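Local coordinates for high-affinity zinc uptake system protein znuA (Streptococcus suis, PDB 3MFQ) that binds zinc and probably delivers it to a membrane ABC transporter as the extracellular substrate-binding component of a metal uptake system, at residues D39-V44 against G189-S194; T168-F173 against F252-A257. One frame throughout, in Å; residues are numbered along the deposited sequence.

Contact 1: D39-V44 against G189-S194; sequences DPHLYV and GVSTDS. With ZN (zinc ion), chain D.
H41 and T192 bury the most surface here, their side chains crossing at about a right angle. T192 OG1 lies 3.2 Å from H41 CB, while T192 CG2 comes to 3.4 Å from H41 CD2. One face of the imidazole receives the other loop's backbone: S191 CA sits 4.0 Å from the ring centroid and 25° off its normal, a CH-pi contact, with T192 N above the same face. With CG beside its own backbone N (chi1 -74°), H41 carries NE2 to the zinc ion at 2.5 Å. F66 meets the ring edge-to-face. Each loop of this TroA-type binding protein is shaped by a side-chain turn: D39 OD1 accepts from H41 N in an Asx turn, and S191 OG accepts from D193 N in an ST turn. D39 also bonds the opposite loop. Its OD2 takes a hydrogen bond from T192 OG1 (2.5 Å), met on the syn side and 25° out of the carboxylate plane, so one carboxylate both shapes the H41 loop and ties it to T192. Toward solvent, the exposed L42 lays CD2 against D193 CB at 3.6 Å, and the D193 carboxylate turns to a salt bridge with K69.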
loop_
_atom_site.group_PDB
_atom_site.type_symbol
_atom_site.label_atom_id
_atom_site.label_comp_id
_atom_site.label_asym_id
_atom_site.label_seq_id
_atom_site.Cartn_x
_atom_site.Cartn_y
_atom_site.Cartn_z
ATOM N N ASP A 39 8.105 4.322 6.439
ATOM C CA ASP A 39 7.360 3.092 6.668
ATOM C C ASP A 39 6.460 3.183 7.895
ATOM O O ASP A 39 6.942 3.207 9.024
ATOM C CB ASP A 39 8.330 1.922 6.821
ATOM C CG ASP A 39 7.625 0.595 6.981
ATOM O OD1 ASP A 39 6.383 0.587 7.124
ATOM O OD2 ASP A 39 8.315 -0.444 6.961
ATOM N N PRO A 40 5.138 3.220 7.671
ATOM C CA PRO A 40 4.152 3.301 8.754
ATOM C C PRO A 40 4.262 2.132 9.728
ATOM O O PRO A 40 3.926 2.292 10.899
ATOM C CB PRO A 40 2.814 3.250 8.010
ATOM C CG PRO A 40 3.127 3.762 6.644
ATOM C CD PRO A 40 4.504 3.254 6.344
ATOM N N HIS A 41 4.727 0.979 9.255
ATOM C CA HIS A 41 4.891 -0.183 10.120
ATOM C C HIS A 41 5.774 0.145 11.316
ATOM O O HIS A 41 5.594 -0.403 12.402
ATOM C CB HIS A 41 5.512 -1.352 9.354
ATOM C CG HIS A 41 4.575 -2.026 8.402
ATOM N ND1 HIS A 41 3.479 -2.746 8.824
ATOM C CD2 HIS A 41 4.588 -2.115 7.052
ATOM C CE1 HIS A 41 2.846 -3.235 7.773
ATOM N NE2 HIS A 41 3.499 -2.867 6.685
ATOM N N LEU A 42 6.731 1.044 11.107
ATOM C CA LEU A 42 7.752 1.325 12.110
ATOM C C LEU A 42 7.626 2.721 12.709
ATOM O O LEU A 42 8.177 2.996 13.775
ATOM C CB LEU A 42 9.143 1.167 11.497
ATOM C CG LEU A 42 9.373 -0.099 10.677
ATOM C CD1 LEU A 42 10.770 -0.098 10.079
ATOM C CD2 LEU A 42 9.149 -1.335 11.533
ATOM N N TYR A 43 6.908 3.600 12.020
ATOM C CA TYR A 43 6.805 4.989 12.447
ATOM C C TYR A 43 6.397 5.090 13.910
ATOM O O TYR A 43 5.436 4.454 14.343
ATOM C CB TYR A 43 5.814 5.753 11.571
ATOM C CG TYR A 43 5.975 7.255 11.636
ATOM C CD1 TYR A 43 6.818 7.920 10.754
ATOM C CD2 TYR A 43 5.286 8.009 12.577
ATOM C CE1 TYR A 43 6.970 9.294 10.805
ATOM C CE2 TYR A 43 5.432 9.384 12.635
ATOM C CZ TYR A 43 6.276 10.021 11.747
ATOM O OH TYR A 43 6.425 11.388 11.800
ATOM N N VAL A 44 7.142 5.883 14.671
ATOM C CA VAL A 44 6.817 6.115 16.071
ATOM C C VAL A 44 6.355 7.551 16.277
ATOM O O VAL A 44 7.097 8.497 16.018
ATOM C CB VAL A 44 8.015 5.826 16.989
ATOM C CG1 VAL A 44 7.641 6.099 18.437
ATOM C CG2 VAL A 44 8.479 4.390 16.814
ATOM N N GLY A 189 7.132 -11.332 6.409
ATOM C CA GLY A 189 5.708 -11.447 6.659
ATOM C C GLY A 189 4.911 -10.245 6.192
ATOM O O GLY A 189 5.320 -9.524 5.280
ATOM N N VAL A 190 3.765 -10.032 6.829
ATOM C CA VAL A 190 2.869 -8.944 6.469
ATOM C C VAL A 190 3.388 -7.598 6.971
ATOM O O VAL A 190 3.294 -6.585 6.278
ATOM C CB VAL A 190 1.452 -9.200 7.007
ATOM C CG1 VAL A 190 0.964 -8.018 7.825
ATOM C CG2 VAL A 190 0.503 -9.500 5.864
ATOM N N SER A 191 3.939 -7.593 8.180
ATOM C CA SER A 191 4.549 -6.392 8.731
ATOM C C SER A 191 6.028 -6.371 8.393
ATOM O O SER A 191 6.617 -7.408 8.098
ATOM C CB SER A 191 4.360 -6.335 10.246
ATOM O OG SER A 191 5.014 -5.207 10.799
ATOM N N THR A 192 6.627 -5.188 8.430
ATOM C CA THR A 192 8.051 -5.061 8.165
ATOM C C THR A 192 8.807 -4.974 9.479
ATOM O O THR A 192 10.023 -4.791 9.496
ATOM C CB THR A 192 8.363 -3.805 7.338
ATOM O OG1 THR A 192 8.206 -2.644 8.160
ATOM C CG2 THR A 192 7.434 -3.710 6.137
ATOM N N ASP A 193 8.075 -5.105 10.581
ATOM C CA ASP A 193 8.668 -5.008 11.908
ATOM C C ASP A 193 9.102 -6.378 12.418
ATOM O O ASP A 193 8.519 -6.916 13.358
ATOM C CB ASP A 193 7.681 -4.369 12.886
ATOM C CG ASP A 193 8.329 -3.984 14.203
ATOM O OD1 ASP A 193 9.561 -4.152 14.334
ATOM O OD2 ASP A 193 7.607 -3.510 15.105
ATOM N N SER A 194 10.127 -6.940 11.785
ATOM C CA SER A 194 10.697 -8.215 12.206
ATOM C C SER A 194 11.967 -8.503 11.424
ATOM O O SER A 194 12.164 -7.977 10.329
ATOM C CB SER A 194 9.695 -9.354 12.001
ATOM O OG SER A 194 9.783 -9.867 10.680
HETATM ZN ZN ZN D . 3.897 -3.291 4.283
#

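Contact 2: T168-F173 against F252-A257; sequences TPHDAF and FSDSLA. With ZN (zinc ion), chain D.
H170 and D254 meet tip to tip at the zinc ion, and this is the tight part of the contact. H170 NE2 binds the metal at 2.2 Å. D254 grips it with both oxygens, OD1 and OD2 each 2.4 Å from zinc, a bidentate carboxylate whose plane stands 59° from that of the imidazole. H170 NE2 and D254 OD2 are 3.3 Å apart as co-ligands of one metal; no hydrogen bond joins the two loops anywhere, and the zinc ion does so instead. H170 holds its CG between the backbone N and the carbonyl carbon (chi1 78°), which brings the ring end close to the 252-257 loop. S253 OG then lies at the ring edge, near its plane, 3.5 Å from H170 CE1. Together with H41 and H104 these two residues give a three-histidine, one-aspartate site, as in related TroA proteins. E219 is a second-shell partner: one carboxylate oxygen hydrogen-bonds H170 ND1 and the other S253 OG, so the ring's rotation is held from the side away from the metal, and its negative charge probably strengthens the imidazole as a ligand. Beside the metal the contact is looser: A172 CB, itself 4.0 Å from the zinc ion, rests 3.8 Å from S253 CB. Farther off, F173 brings CZ no closer than 4.0 Å to that same S253 CB, its ring approached obliquely and stacked with F107. F252 contributes chiefly backbone: its side chain starts away from the 168-173 loop and packs on M269 of helix 266-281, at the partly exposed margin.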
loop_
_atom_site.group_PDB
_atom_site.type_symbol
_atom_site.label_atom_id
_atom_site.label_comp_id
_atom_site.label_asym_id
_atom_site.label_seq_id
_atom_site.Cartn_x
_atom_site.Cartn_y
_atom_site.Cartn_z
ATOM N N THR A 168 8.509 -9.903 -3.816
ATOM C CA THR A 168 8.713 -8.610 -3.186
ATOM C C THR A 168 9.376 -8.791 -1.825
ATOM O O THR A 168 9.352 -9.886 -1.268
ATOM C CB THR A 168 7.378 -7.869 -3.019
ATOM O OG1 THR A 168 6.524 -8.616 -2.144
ATOM C CG2 THR A 168 6.693 -7.707 -4.364
ATOM N N PRO A 169 9.978 -7.716 -1.294
ATOM C CA PRO A 169 10.673 -7.726 0.000
ATOM C C PRO A 169 9.801 -8.198 1.163
ATOM O O PRO A 169 10.312 -8.852 2.071
ATOM C CB PRO A 169 11.062 -6.261 0.193
ATOM C CG PRO A 169 11.194 -5.735 -1.185
ATOM C CD PRO A 169 10.129 -6.422 -1.983
ATOM N N HIS A 170 8.513 -7.868 1.146
ATOM C CA HIS A 170 7.605 -8.373 2.172
ATOM C C HIS A 170 6.177 -8.540 1.663
ATOM O O HIS A 170 5.814 -8.021 0.610
ATOM C CB HIS A 170 7.650 -7.505 3.435
ATOM C CG HIS A 170 6.880 -6.227 3.327
ATOM N ND1 HIS A 170 7.315 -5.154 2.579
ATOM C CD2 HIS A 170 5.712 -5.841 3.894
ATOM C CE1 HIS A 170 6.443 -4.166 2.680
ATOM N NE2 HIS A 170 5.462 -4.558 3.472
ATOM N N ASP A 171 5.376 -9.277 2.423
ATOM C CA ASP A 171 4.023 -9.629 2.013
ATOM C C ASP A 171 3.100 -8.415 2.025
ATOM O O ASP A 171 2.468 -8.119 3.037
ATOM C CB ASP A 171 3.470 -10.712 2.936
ATOM C CG ASP A 171 2.562 -11.681 2.215
ATOM O OD1 ASP A 171 2.110 -11.350 1.098
ATOM O OD2 ASP A 171 2.304 -12.772 2.765
ATOM N N ALA A 172 3.016 -7.722 0.896
ATOM C CA ALA A 172 2.239 -6.490 0.828
ATOM C C ALA A 172 1.323 -6.443 -0.389
ATOM O O ALA A 172 0.655 -5.438 -0.626
ATOM C CB ALA A 172 3.163 -5.284 0.842
ATOM N N PHE A 173 1.296 -7.525 -1.158
ATOM C CA PHE A 173 0.513 -7.559 -2.386
ATOM C C PHE A 173 -0.461 -8.729 -2.425
ATOM O O PHE A 173 -0.862 -9.173 -3.501
ATOM C CB PHE A 173 1.434 -7.609 -3.604
ATOM C CG PHE A 173 2.343 -6.419 -3.727
ATOM C CD1 PHE A 173 3.609 -6.437 -3.168
ATOM C CD2 PHE A 173 1.934 -5.282 -4.405
ATOM C CE1 PHE A 173 4.450 -5.344 -3.280
ATOM C CE2 PHE A 173 2.771 -4.186 -4.522
ATOM C CZ PHE A 173 4.029 -4.217 -3.957
ATOM N N PHE A 252 5.851 0.615 -5.099
ATOM C CA PHE A 252 5.387 1.285 -3.897
ATOM C C PHE A 252 4.421 0.366 -3.171
ATOM O O PHE A 252 3.393 -0.023 -3.724
ATOM C CB PHE A 252 4.692 2.600 -4.241
ATOM C CG PHE A 252 5.505 3.506 -5.115
ATOM C CD1 PHE A 252 6.558 4.236 -4.591
ATOM C CD2 PHE A 252 5.206 3.641 -6.460
ATOM C CE1 PHE A 252 7.303 5.076 -5.395
ATOM C CE2 PHE A 252 5.945 4.479 -7.267
ATOM C CZ PHE A 252 6.997 5.197 -6.735
ATOM N N SER A 253 4.752 0.008 -1.936
ATOM C CA SER A 253 3.884 -0.849 -1.147
ATOM C C SER A 253 3.277 -0.076 0.014
ATOM O O SER A 253 2.059 -0.038 0.175
ATOM C CB SER A 253 4.653 -2.060 -0.619
ATOM O OG SER A 253 5.538 -1.684 0.421
ATOM N N ASP A 254 4.135 0.547 0.813
ATOM C CA ASP A 254 3.697 1.204 2.033
ATOM C C ASP A 254 3.756 2.721 1.939
ATOM O O ASP A 254 3.752 3.407 2.958
ATOM C CB ASP A 254 4.535 0.726 3.219
ATOM C CG ASP A 254 4.340 -0.746 3.509
ATOM O OD1 ASP A 254 3.310 -1.305 3.075
ATOM O OD2 ASP A 254 5.213 -1.344 4.171
ATOM N N SER A 255 3.805 3.243 0.720
ATOM C CA SER A 255 3.867 4.685 0.533
ATOM C C SER A 255 3.754 5.089 -0.926
ATOM O O SER A 255 4.146 4.343 -1.820
ATOM C CB SER A 255 5.174 5.240 1.104
ATOM O OG SER A 255 5.287 6.632 0.858
ATOM N N LEU A 256 3.211 6.280 -1.156
ATOM C CA LEU A 256 3.240 6.900 -2.470
ATOM C C LEU A 256 4.615 7.505 -2.692
ATOM O O LEU A 256 5.519 7.326 -1.876
ATOM C CB LEU A 256 2.183 7.998 -2.562
ATOM C CG LEU A 256 0.799 7.598 -3.073
ATOM C CD1 LEU A 256 0.447 6.186 -2.646
ATOM C CD2 LEU A 256 -0.250 8.593 -2.602
ATOM N N ALA A 257 4.771 8.226 -3.796
ATOM C CA ALA A 257 6.018 8.927 -4.074
ATOM C C ALA A 257 5.921 10.375 -3.603
ATOM O O ALA A 257 4.826 10.934 -3.525
ATOM C CB ALA A 257 6.345 8.867 -5.556
HETATM ZN ZN ZN D . 3.897 -3.291 4.283
#

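The centres of contacts 1 and 2 lie 11 Å apart, and both reach the same zinc ion. Their segments alternate along the chain: 39-44, 168-173, 189-194, 252-257. Segment 39-44 follows strand 29-32, an outermost strand of the four-stranded parallel sheet, whereas 168-173 and 189-194 flank helix 174-179 and strand 183-185. Those two loops are joined by a probable hydrogen bond, G189 O to D171 N at 2.9 Å. Segment 252-257 lies between strand 242-244 and helix 266-281, and its L256 also touches helix 14-24. As in related binding proteins, contact 1 probably joins the two lobes across the zinc, whereas contact 2 joins two loops of the C-terminal lobe.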